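Local coordinates for protein decapping nuclease RAI1 (Candida albicans, PDB 5BUD) that removes NAD caps from the 5' ends of RNAs with the help of divalent metal ions, and binds and stimulates the exoribonuclease RAT1, at residues Thr55-Gln60 and Leu289-Val294; Val125-Gly130 and Thr338-Lys343; Val333-Thr338 and Phe360-Thr365. All coordinates share one frame; numbering follows the deposited sequence.

Overall arrangement
The three contacts mark two opposite sides of the nuclease. Contact 1 ties the loop 55-60 to the start of strand 291-298; the side chain of Leu-59 lies about 12 Å from a bound manganese ion, and the nearest atom of the contact is about 6 Å from the RNA. Contacts 2 and 3 lie away from the metal site, with centres about 49 and 45 Å from that of contact 1, yet only about 10 Å from each other. They share Thr-338 near the end of helix 322-339. Val-340 CG2 packs on Leu-362 CD2 at 3.6 Å, and Lys-342 NZ probably hydrogen-bonds Asn-337 OD1, 2.6 Å away.

Contact 1. Residues Thr55-Gln60 and Leu289-Val294; sequences TGIDLQ and LILKNV
A single antiparallel beta bridge, Asp-58 opposite Ile-290, joins the loop after helix 50-54 to the start of strand 291-298, near the metal- and RNA-binding side of the nuclease. Two backbone bonds frame it: Leu-291 N donates to Ile-57 O at 2.9 Å, and Leu-59 N to Leu-289 O, also at 2.9 Å. Both run nearly along the C=O axis of the acceptor. A water extends the link, accepting from Ile-57 N and donating to Leu-291 O. On one side, Ile-290 CD1 lies against the carboxylate of Asp-58, 3.6 Å from Asp-58 CG, and Ile-290 CG2 meets Gly-56 O at 3.4 Å. Asp-58, with CG anti to its backbone N, turns OD1 back to take Gln-60 N at 2.9 Å, an Asx turn. The Gln-60 side chain crosses that of Leu-289 at about a right angle, with NE2 3.6 Å from Leu-289 CD1; Gln-60 OE1 is held by Arg-166. Leu-59 CD1 touches Leu-291 CB at 4.0 Å, and Leu-59 also packs on Val-170 and Lys-173 of helix 158-178. Directional backbone bonds thus set the register, while the Asx turn holds the Asp-58 carboxylate beside an aliphatic surface.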
loop_
_atom_site.group_PDB
_atom_site.type_symbol
_atom_site.label_atom_id
_atom_site.label_comp_id
_atom_site.label_asym_id
_atom_site.label_seq_id
_atom_site.Cartn_x
_atom_site.Cartn_y
_atom_site.Cartn_z
ATOM N N THR A 55 -26.693 12.319 -9.492
ATOM C CA THR A 55 -26.511 13.753 -9.733
ATOM C C THR A 55 -25.347 14.091 -10.675
ATOM O O THR A 55 -25.283 15.201 -11.203
ATOM C CB THR A 55 -26.306 14.541 -8.426
ATOM O OG1 THR A 55 -25.140 14.060 -7.747
ATOM C CG2 THR A 55 -27.526 14.433 -7.511
ATOM N N GLY A 56 -24.423 13.161 -10.888
ATOM C CA GLY A 56 -23.299 13.406 -11.792
ATOM C C GLY A 56 -22.182 14.220 -11.146
ATOM O O GLY A 56 -21.823 15.294 -11.627
ATOM N N ILE A 57 -21.589 13.668 -10.090
ATOM C CA ILE A 57 -20.584 14.376 -9.292
ATOM C C ILE A 57 -19.345 14.716 -10.122
ATOM O O ILE A 57 -18.837 13.871 -10.845
ATOM C CB ILE A 57 -20.210 13.551 -8.051
ATOM C CG1 ILE A 57 -21.419 13.457 -7.116
ATOM C CG2 ILE A 57 -19.052 14.204 -7.317
ATOM C CD1 ILE A 57 -21.383 12.277 -6.165
ATOM N N ASP A 58 -18.884 15.963 -10.061
ATOM C CA ASP A 58 -17.682 16.338 -10.784
ATOM C C ASP A 58 -16.469 16.089 -9.900
ATOM O O ASP A 58 -16.283 16.773 -8.885
ATOM C CB ASP A 58 -17.683 17.801 -11.252
ATOM C CG ASP A 58 -16.623 18.053 -12.320
ATOM O OD1 ASP A 58 -15.577 17.390 -12.265
ATOM O OD2 ASP A 58 -16.828 18.873 -13.240
ATOM N N LEU A 59 -15.637 15.136 -10.299
ATOM C CA LEU A 59 -14.516 14.717 -9.449
ATOM C C LEU A 59 -13.307 15.648 -9.592
ATOM O O LEU A 59 -12.328 15.456 -8.910
ATOM C CB LEU A 59 -14.127 13.252 -9.732
ATOM C CG LEU A 59 -15.167 12.228 -9.305
ATOM C CD1 LEU A 59 -14.779 10.811 -9.721
ATOM C CD2 LEU A 59 -15.449 12.259 -7.809
ATOM N N GLN A 60 -13.346 16.611 -10.511
ATOM C CA GLN A 60 -12.345 17.693 -10.504
ATOM C C GLN A 60 -12.823 18.939 -9.768
ATOM O O GLN A 60 -12.078 19.913 -9.652
ATOM C CB GLN A 60 -11.839 18.031 -11.906
ATOM C CG GLN A 60 -12.886 18.503 -12.892
ATOM C CD GLN A 60 -12.295 18.741 -14.260
ATOM O OE1 GLN A 60 -11.278 19.396 -14.398
ATOM N NE2 GLN A 60 -12.926 18.180 -15.284
ATOM N N LEU A 289 -14.376 13.658 -16.250
ATOM C CA LEU A 289 -14.153 13.391 -14.832
ATOM C C LEU A 289 -15.421 13.471 -13.994
ATOM O O LEU A 289 -15.380 13.774 -12.813
ATOM C CB LEU A 289 -13.045 14.314 -14.278
ATOM C CG LEU A 289 -11.806 14.447 -15.190
ATOM C CD1 LEU A 289 -10.729 15.359 -14.631
ATOM C CD2 LEU A 289 -11.222 13.081 -15.464
ATOM N N ILE A 290 -16.559 13.160 -14.599
ATOM C CA ILE A 290 -17.799 13.041 -13.866
ATOM C C ILE A 290 -17.932 11.569 -13.442
ATOM O O ILE A 290 -17.764 10.675 -14.277
ATOM C CB ILE A 290 -19.008 13.419 -14.759
ATOM C CG1 ILE A 290 -18.827 14.797 -15.433
ATOM C CG2 ILE A 290 -20.288 13.377 -13.963
ATOM C CD1 ILE A 290 -18.691 15.948 -14.453
ATOM N N LEU A 291 -18.301 11.324 -12.184
ATOM C CA LEU A 291 -18.538 9.968 -11.688
ATOM C C LEU A 291 -19.818 9.445 -12.314
ATOM O O LEU A 291 -20.862 10.077 -12.194
ATOM C CB LEU A 291 -18.666 9.954 -10.171
ATOM C CG LEU A 291 -18.948 8.646 -9.444
ATOM C CD1 LEU A 291 -17.827 7.624 -9.611
ATOM C CD2 LEU A 291 -19.210 8.878 -7.975
ATOM N N LYS A 292 -19.729 8.288 -12.960
ATOM C CA LYS A 292 -20.847 7.697 -13.711
ATOM C C LYS A 292 -21.459 6.525 -12.971
ATOM O O LYS A 292 -22.664 6.393 -12.912
ATOM C CB LYS A 292 -20.344 7.210 -15.055
ATOM C CG LYS A 292 -19.689 8.291 -15.907
ATOM C CD LYS A 292 -20.628 9.460 -16.186
ATOM C CE LYS A 292 -21.859 9.027 -16.978
ATOM N NZ LYS A 292 -22.885 10.103 -16.926
ATOM N N ASN A 293 -20.623 5.663 -12.413
ATOM C CA ASN A 293 -21.114 4.563 -11.595
ATOM C C ASN A 293 -20.045 4.025 -10.632
ATOM O O ASN A 293 -18.841 4.264 -10.806
ATOM C CB ASN A 293 -21.658 3.431 -12.486
ATOM C CG ASN A 293 -20.582 2.785 -13.323
ATOM O OD1 ASN A 293 -20.049 3.395 -14.227
ATOM N ND2 ASN A 293 -20.263 1.538 -13.027
ATOM N N VAL A 294 -20.510 3.294 -9.622
ATOM C CA VAL A 294 -19.653 2.731 -8.605
ATOM C C VAL A 294 -19.874 1.239 -8.533
ATOM O O VAL A 294 -21.009 0.790 -8.595
ATOM C CB VAL A 294 -19.957 3.378 -7.248
ATOM C CG1 VAL A 294 -19.220 2.679 -6.127
ATOM C CG2 VAL A 294 -19.638 4.868 -7.325
HETATM O O HOH W 1 -22.017 10.950 -9.868
#

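Contact 2. Residues Val125-Gly130 and Thr338-Lys343; sequences VVPFDG and TTVDKK
Apolar packing and one bridging water join the end of strand 121-128 to the loop leaving helix 322-339, a structural contact within the nuclease domain, away from the metal site; an Asx turn shapes the loop on the helix side. The apolar part centres on Pro-127, whose CB bond points toward 338-343. Its CG meets Val-340 CG1 at 3.9 Å, the two side chains crossing at about a right angle; Val-340 holds CG1 anti to its backbone N (chi1 -172°). The other ring carbon in touch, Pro-127 CB, rests against two successive carbonyls, 3.9 Å from Asp-341 O and 3.8 Å from Lys-342 O. Leu-132 and Tyr-349, from the neighbouring strands 131-136 and 349-354, also pack on Val-340.

Further along, the aliphatic part of Lys-342 lies against the backbone of Gly-130: CD comes within 3.5 Å of Gly-130 O and CB within 3.8 Å of Gly-130 C. The chain then bends at chi3 and chi4, taking the ammonium group away from Gly-130.

Polar linkage between the segments is indirect: one water accepts from Gly-130 N at 2.9 Å and donates to Lys-342 O at 3.0 Å. Within the loop Asp-341 OD1 accepts from Lys-343 N at 3.0 Å, closing an Asx turn. Just past the strand, Asp-129 forms a salt bridge with Arg-387.

Lys-342 thus divides its roles: its methylenes pack on a peptide, its ammonium group hydrogen-bonds Asn-337 OD1 in the last turns of helix 322-339, and a water matches the polar backbone atoms that the two turns bring together.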
loop_
_atom_site.group_PDB
_atom_site.type_symbol
_atom_site.label_atom_id
_atom_site.label_comp_id
_atom_site.label_asym_id
_atom_site.label_seq_id
_atom_site.Cartn_x
_atom_site.Cartn_y
_atom_site.Cartn_z
ATOM N N VAL A 125 17.387 -3.631 3.571
ATOM C CA VAL A 125 17.092 -4.618 4.611
ATOM C C VAL A 125 18.069 -4.462 5.795
ATOM O O VAL A 125 19.300 -4.570 5.621
ATOM C CB VAL A 125 17.260 -6.035 4.076
ATOM C CG1 VAL A 125 16.853 -7.052 5.106
ATOM C CG2 VAL A 125 16.461 -6.223 2.804
ATOM N N VAL A 126 17.521 -4.272 6.982
ATOM C CA VAL A 126 18.317 -3.978 8.166
ATOM C C VAL A 126 17.922 -4.986 9.253
ATOM O O VAL A 126 16.817 -4.925 9.769
ATOM C CB VAL A 126 18.098 -2.533 8.654
ATOM C CG1 VAL A 126 18.893 -2.260 9.931
ATOM C CG2 VAL A 126 18.466 -1.530 7.562
ATOM N N PRO A 127 18.815 -5.938 9.570
ATOM C CA PRO A 127 18.536 -6.869 10.658
ATOM C C PRO A 127 18.731 -6.205 12.013
ATOM O O PRO A 127 19.752 -5.498 12.233
ATOM C CB PRO A 127 19.571 -7.977 10.465
ATOM C CG PRO A 127 20.178 -7.751 9.126
ATOM C CD PRO A 127 20.054 -6.293 8.849
ATOM N N PHE A 128 17.783 -6.445 12.925
ATOM C CA PHE A 128 17.866 -5.880 14.271
ATOM C C PHE A 128 16.947 -6.614 15.231
ATOM O O PHE A 128 15.772 -6.839 14.938
ATOM C CB PHE A 128 17.541 -4.371 14.268
ATOM C CG PHE A 128 17.543 -3.763 15.640
ATOM C CD1 PHE A 128 16.353 -3.453 16.278
ATOM C CD2 PHE A 128 18.732 -3.586 16.331
ATOM C CE1 PHE A 128 16.350 -2.939 17.561
ATOM C CE2 PHE A 128 18.734 -3.074 17.616
ATOM C CZ PHE A 128 17.539 -2.756 18.239
ATOM N N ASP A 129 17.508 -7.004 16.374
ATOM C CA ASP A 129 16.768 -7.696 17.408
ATOM C C ASP A 129 16.020 -8.917 16.906
ATOM O O ASP A 129 14.898 -9.159 17.303
ATOM C CB ASP A 129 15.782 -6.732 18.071
ATOM C CG ASP A 129 15.269 -7.254 19.406
ATOM O OD1 ASP A 129 15.969 -8.097 19.998
ATOM O OD2 ASP A 129 14.172 -6.831 19.841
ATOM N N GLY A 130 16.634 -9.654 16.005
ATOM C CA GLY A 130 16.092 -10.922 15.510
ATOM C C GLY A 130 15.064 -10.755 14.410
ATOM O O GLY A 130 14.371 -11.709 14.073
ATOM N N THR A 338 15.743 -17.023 5.232
ATOM C CA THR A 338 16.777 -18.053 5.467
ATOM C C THR A 338 18.178 -17.630 5.001
ATOM O O THR A 338 19.160 -18.316 5.281
ATOM C CB THR A 338 16.375 -19.380 4.789
ATOM O OG1 THR A 338 16.162 -19.160 3.402
ATOM C CG2 THR A 338 15.078 -19.917 5.381
ATOM N N THR A 339 18.266 -16.503 4.300
ATOM C CA THR A 339 19.492 -16.050 3.683
ATOM C C THR A 339 20.203 -15.044 4.560
ATOM O O THR A 339 21.415 -15.088 4.661
ATOM C CB THR A 339 19.201 -15.411 2.292
ATOM O OG1 THR A 339 19.001 -16.445 1.324
ATOM C CG2 THR A 339 20.334 -14.504 1.809
ATOM N N VAL A 340 19.462 -14.100 5.142
ATOM C CA VAL A 340 20.073 -13.023 5.890
ATOM C C VAL A 340 20.139 -13.491 7.343
ATOM O O VAL A 340 19.152 -14.026 7.863
ATOM C CB VAL A 340 19.261 -11.715 5.792
ATOM C CG1 VAL A 340 20.026 -10.558 6.426
ATOM C CG2 VAL A 340 18.963 -11.362 4.340
ATOM N N ASP A 341 21.297 -13.291 7.987
ATOM C CA ASP A 341 21.471 -13.612 9.420
ATOM C C ASP A 341 20.829 -12.521 10.242
ATOM O O ASP A 341 21.349 -11.412 10.309
ATOM C CB ASP A 341 22.956 -13.733 9.768
ATOM C CG ASP A 341 23.202 -14.058 11.249
ATOM O OD1 ASP A 341 22.246 -14.190 12.044
ATOM O OD2 ASP A 341 24.372 -14.175 11.620
ATOM N N LYS A 342 19.688 -12.829 10.866
ATOM C CA LYS A 342 18.899 -11.823 11.593
ATOM C C LYS A 342 19.567 -11.330 12.867
ATOM O O LYS A 342 19.191 -10.290 13.409
ATOM C CB LYS A 342 17.499 -12.355 11.899
ATOM C CG LYS A 342 16.695 -12.652 10.639
ATOM C CD LYS A 342 15.189 -12.717 10.858
ATOM C CE LYS A 342 14.646 -14.129 10.933
ATOM N NZ LYS A 342 14.903 -14.903 9.685
ATOM N N LYS A 343 20.563 -12.071 13.329
ATOM C CA LYS A 343 21.269 -11.750 14.565
ATOM C C LYS A 343 22.517 -10.885 14.320
ATOM O O LYS A 343 23.089 -10.331 15.263
ATOM C CB LYS A 343 21.619 -13.059 15.281
ATOM C CG LYS A 343 20.381 -13.861 15.680
ATOM C CD LYS A 343 20.532 -15.343 15.371
ATOM C CE LYS A 343 19.680 -16.209 16.286
ATOM N NZ LYS A 343 19.849 -17.654 15.984
HETATM O O HOH W 2 19.484 -9.236 16.204
#

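Contact 3. Residues Val333-Thr338 and Phe360-Thr365; sequences VDWLNT and FTLSET
Aromatic and aliphatic packing joins helix 322-339 to strand 359-364, with Trp-335 as the main projection from the helix. Its CG is anti to the backbone N, which sends the indole out toward the strand. Phe-360, with CG likewise anti to its backbone N, brings its ring to meet the six-membered ring of Trp-335 obliquely: the planes are inclined at 54° and the centroids lie 5.9 Å apart. Trp-335 CZ3 comes near the plane of the Phe-360 ring at its edge, 3.7 Å from Phe-360 CE2. Phe-360 also makes an edge-to-face pair with Trp-328, an earlier residue of the same helix.

A CH-pi contact comes from Leu-362. Its CD2 lies over one face of the indole, displaced toward the rim, 4.3 Å from the centroid of the Trp-335 six-membered ring and 23° off the normal. Leu-362 CB meets Trp-335 CH2 at 3.8 Å, while the backbone carbonyl carbon of Thr-361 lies at the indole edge, near its plane.

The purely aliphatic part is a meeting of branch tips, Leu-336 CD2 with Leu-362 CD2 at 4.0 Å. Although the Leu-336 CB bond does not aim at the strand, the end of the side chain reaches it. Leu-351 of strand 349-354 touches all four of Trp-335, Leu-336, Phe-360 and Leu-362, continuing the apolar layer beneath the helix.

Within the helix, Thr-338 OG1 donates to Asp-334 O at 3.0 Å, from above the carbonyl plane; the strand pairs with strands 4-5 and 349-354. Helix segment 333-338 runs along strand segment 360-364, their axes inclined at only 20°, in the same sense and 11.1 Å apart at closest: a helix packed on a sheet face in the PD-(D/E)XK nuclease domain of the DXO/Dom3Z family.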
loop_
_atom_site.group_PDB
_atom_site.type_symbol
_atom_site.label_atom_id
_atom_site.label_comp_id
_atom_site.label_asym_id
_atom_site.label_seq_id
_atom_site.Cartn_x
_atom_site.Cartn_y
_atom_site.Cartn_z
ATOM N N VAL A 333 9.987 -14.317 0.172
ATOM C CA VAL A 333 10.047 -14.068 1.632
ATOM C C VAL A 333 10.732 -15.209 2.390
ATOM O O VAL A 333 11.462 -14.962 3.357
ATOM C CB VAL A 333 8.667 -13.765 2.256
ATOM C CG1 VAL A 333 8.084 -12.510 1.605
ATOM C CG2 VAL A 333 7.743 -14.968 2.142
ATOM N N ASP A 334 10.518 -16.450 1.952
ATOM C CA ASP A 334 11.310 -17.552 2.468
ATOM C C ASP A 334 12.826 -17.366 2.207
ATOM O O ASP A 334 13.640 -17.656 3.074
ATOM C CB ASP A 334 10.845 -18.890 1.898
ATOM C CG ASP A 334 11.547 -20.057 2.569
ATOM O OD1 ASP A 334 11.189 -20.406 3.722
ATOM O OD2 ASP A 334 12.485 -20.590 1.954
ATOM N N TRP A 335 13.190 -16.866 1.032
ATOM C CA TRP A 335 14.601 -16.615 0.689
ATOM C C TRP A 335 15.169 -15.547 1.627
ATOM O O TRP A 335 16.203 -15.768 2.284
ATOM C CB TRP A 335 14.701 -16.223 -0.793
ATOM C CG TRP A 335 16.057 -15.866 -1.324
ATOM C CD1 TRP A 335 17.125 -16.708 -1.530
ATOM C CD2 TRP A 335 16.462 -14.580 -1.794
ATOM N NE1 TRP A 335 18.164 -16.012 -2.087
ATOM C CE2 TRP A 335 17.789 -14.701 -2.251
ATOM C CE3 TRP A 335 15.831 -13.334 -1.870
ATOM C CZ2 TRP A 335 18.501 -13.615 -2.773
ATOM C CZ3 TRP A 335 16.550 -12.245 -2.384
ATOM C CH2 TRP A 335 17.870 -12.400 -2.830
ATOM N N LEU A 336 14.462 -14.433 1.779
ATOM C CA LEU A 336 14.900 -13.416 2.738
ATOM C C LEU A 336 15.037 -13.987 4.165
ATOM O O LEU A 336 15.978 -13.645 4.888
ATOM C CB LEU A 336 13.941 -12.234 2.765
ATOM C CG LEU A 336 13.838 -11.392 1.508
ATOM C CD1 LEU A 336 12.656 -10.433 1.628
ATOM C CD2 LEU A 336 15.139 -10.647 1.260
ATOM N N ASN A 337 14.109 -14.852 4.544
ATOM C CA ASN A 337 14.048 -15.379 5.904
ATOM C C ASN A 337 15.130 -16.408 6.235
ATOM O O ASN A 337 15.388 -16.648 7.406
ATOM C CB ASN A 337 12.668 -15.990 6.183
ATOM C CG ASN A 337 12.416 -16.212 7.663
ATOM O OD1 ASN A 337 12.586 -15.301 8.484
ATOM N ND2 ASN A 337 12.044 -17.430 8.019
ATOM N N THR A 338 15.743 -17.023 5.232
ATOM C CA THR A 338 16.777 -18.053 5.467
ATOM C C THR A 338 18.178 -17.630 5.001
ATOM O O THR A 338 19.160 -18.316 5.281
ATOM C CB THR A 338 16.375 -19.380 4.789
ATOM O OG1 THR A 338 16.162 -19.160 3.402
ATOM C CG2 THR A 338 15.078 -19.917 5.381
ATOM N N PHE A 360 17.261 -10.433 -9.304
ATOM C CA PHE A 360 16.687 -10.162 -8.003
ATOM C C PHE A 360 17.773 -10.514 -6.995
ATOM O O PHE A 360 18.077 -11.682 -6.810
ATOM C CB PHE A 360 15.439 -11.024 -7.805
ATOM C CG PHE A 360 14.558 -10.554 -6.689
ATOM C CD1 PHE A 360 13.601 -9.561 -6.912
ATOM C CD2 PHE A 360 14.683 -11.088 -5.410
ATOM C CE1 PHE A 360 12.788 -9.109 -5.884
ATOM C CE2 PHE A 360 13.877 -10.630 -4.378
ATOM C CZ PHE A 360 12.922 -9.649 -4.620
ATOM N N THR A 361 18.371 -9.493 -6.363
ATOM C CA THR A 361 19.600 -9.664 -5.610
ATOM C C THR A 361 19.663 -8.949 -4.259
ATOM O O THR A 361 19.060 -7.905 -4.043
ATOM C CB THR A 361 20.821 -9.153 -6.416
ATOM O OG1 THR A 361 20.742 -7.732 -6.554
ATOM C CG2 THR A 361 20.860 -9.810 -7.797
ATOM N N LEU A 362 20.481 -9.519 -3.388
ATOM C CA LEU A 362 20.749 -9.006 -2.079
ATOM C C LEU A 362 22.262 -8.771 -2.006
ATOM O O LEU A 362 23.048 -9.694 -2.225
ATOM C CB LEU A 362 20.335 -10.079 -1.088
ATOM C CG LEU A 362 19.681 -9.822 0.257
ATOM C CD1 LEU A 362 18.712 -8.665 0.231
ATOM C CD2 LEU A 362 19.029 -11.127 0.702
ATOM N N SER A 363 22.670 -7.539 -1.734
ATOM C CA SER A 363 24.089 -7.243 -1.576
ATOM C C SER A 363 24.293 -6.354 -0.353
ATOM O O SER A 363 23.393 -5.610 0.043
ATOM C CB SER A 363 24.654 -6.591 -2.852
ATOM O OG SER A 363 23.897 -5.459 -3.255
ATOM N N GLU A 364 25.478 -6.431 0.237
ATOM C CA GLU A 364 25.774 -5.664 1.424
ATOM C C GLU A 364 25.901 -4.195 1.077
ATOM O O GLU A 364 26.505 -3.828 0.054
ATOM C CB GLU A 364 27.093 -6.167 2.022
ATOM C CG GLU A 364 27.379 -5.776 3.450
ATOM C CD GLU A 364 28.728 -6.329 3.912
ATOM O OE1 GLU A 364 29.035 -7.512 3.611
ATOM O OE2 GLU A 364 29.477 -5.569 4.553
ATOM N N THR A 365 25.358 -3.340 1.935
ATOM C CA THR A 365 25.552 -1.915 1.775
ATOM C C THR A 365 26.958 -1.485 2.232
ATOM O O THR A 365 27.674 -2.221 2.913
ATOM C CB THR A 365 24.553 -1.089 2.599
ATOM O OG1 THR A 365 24.809 -1.297 3.998
ATOM C CG2 THR A 365 23.108 -1.473 2.264
#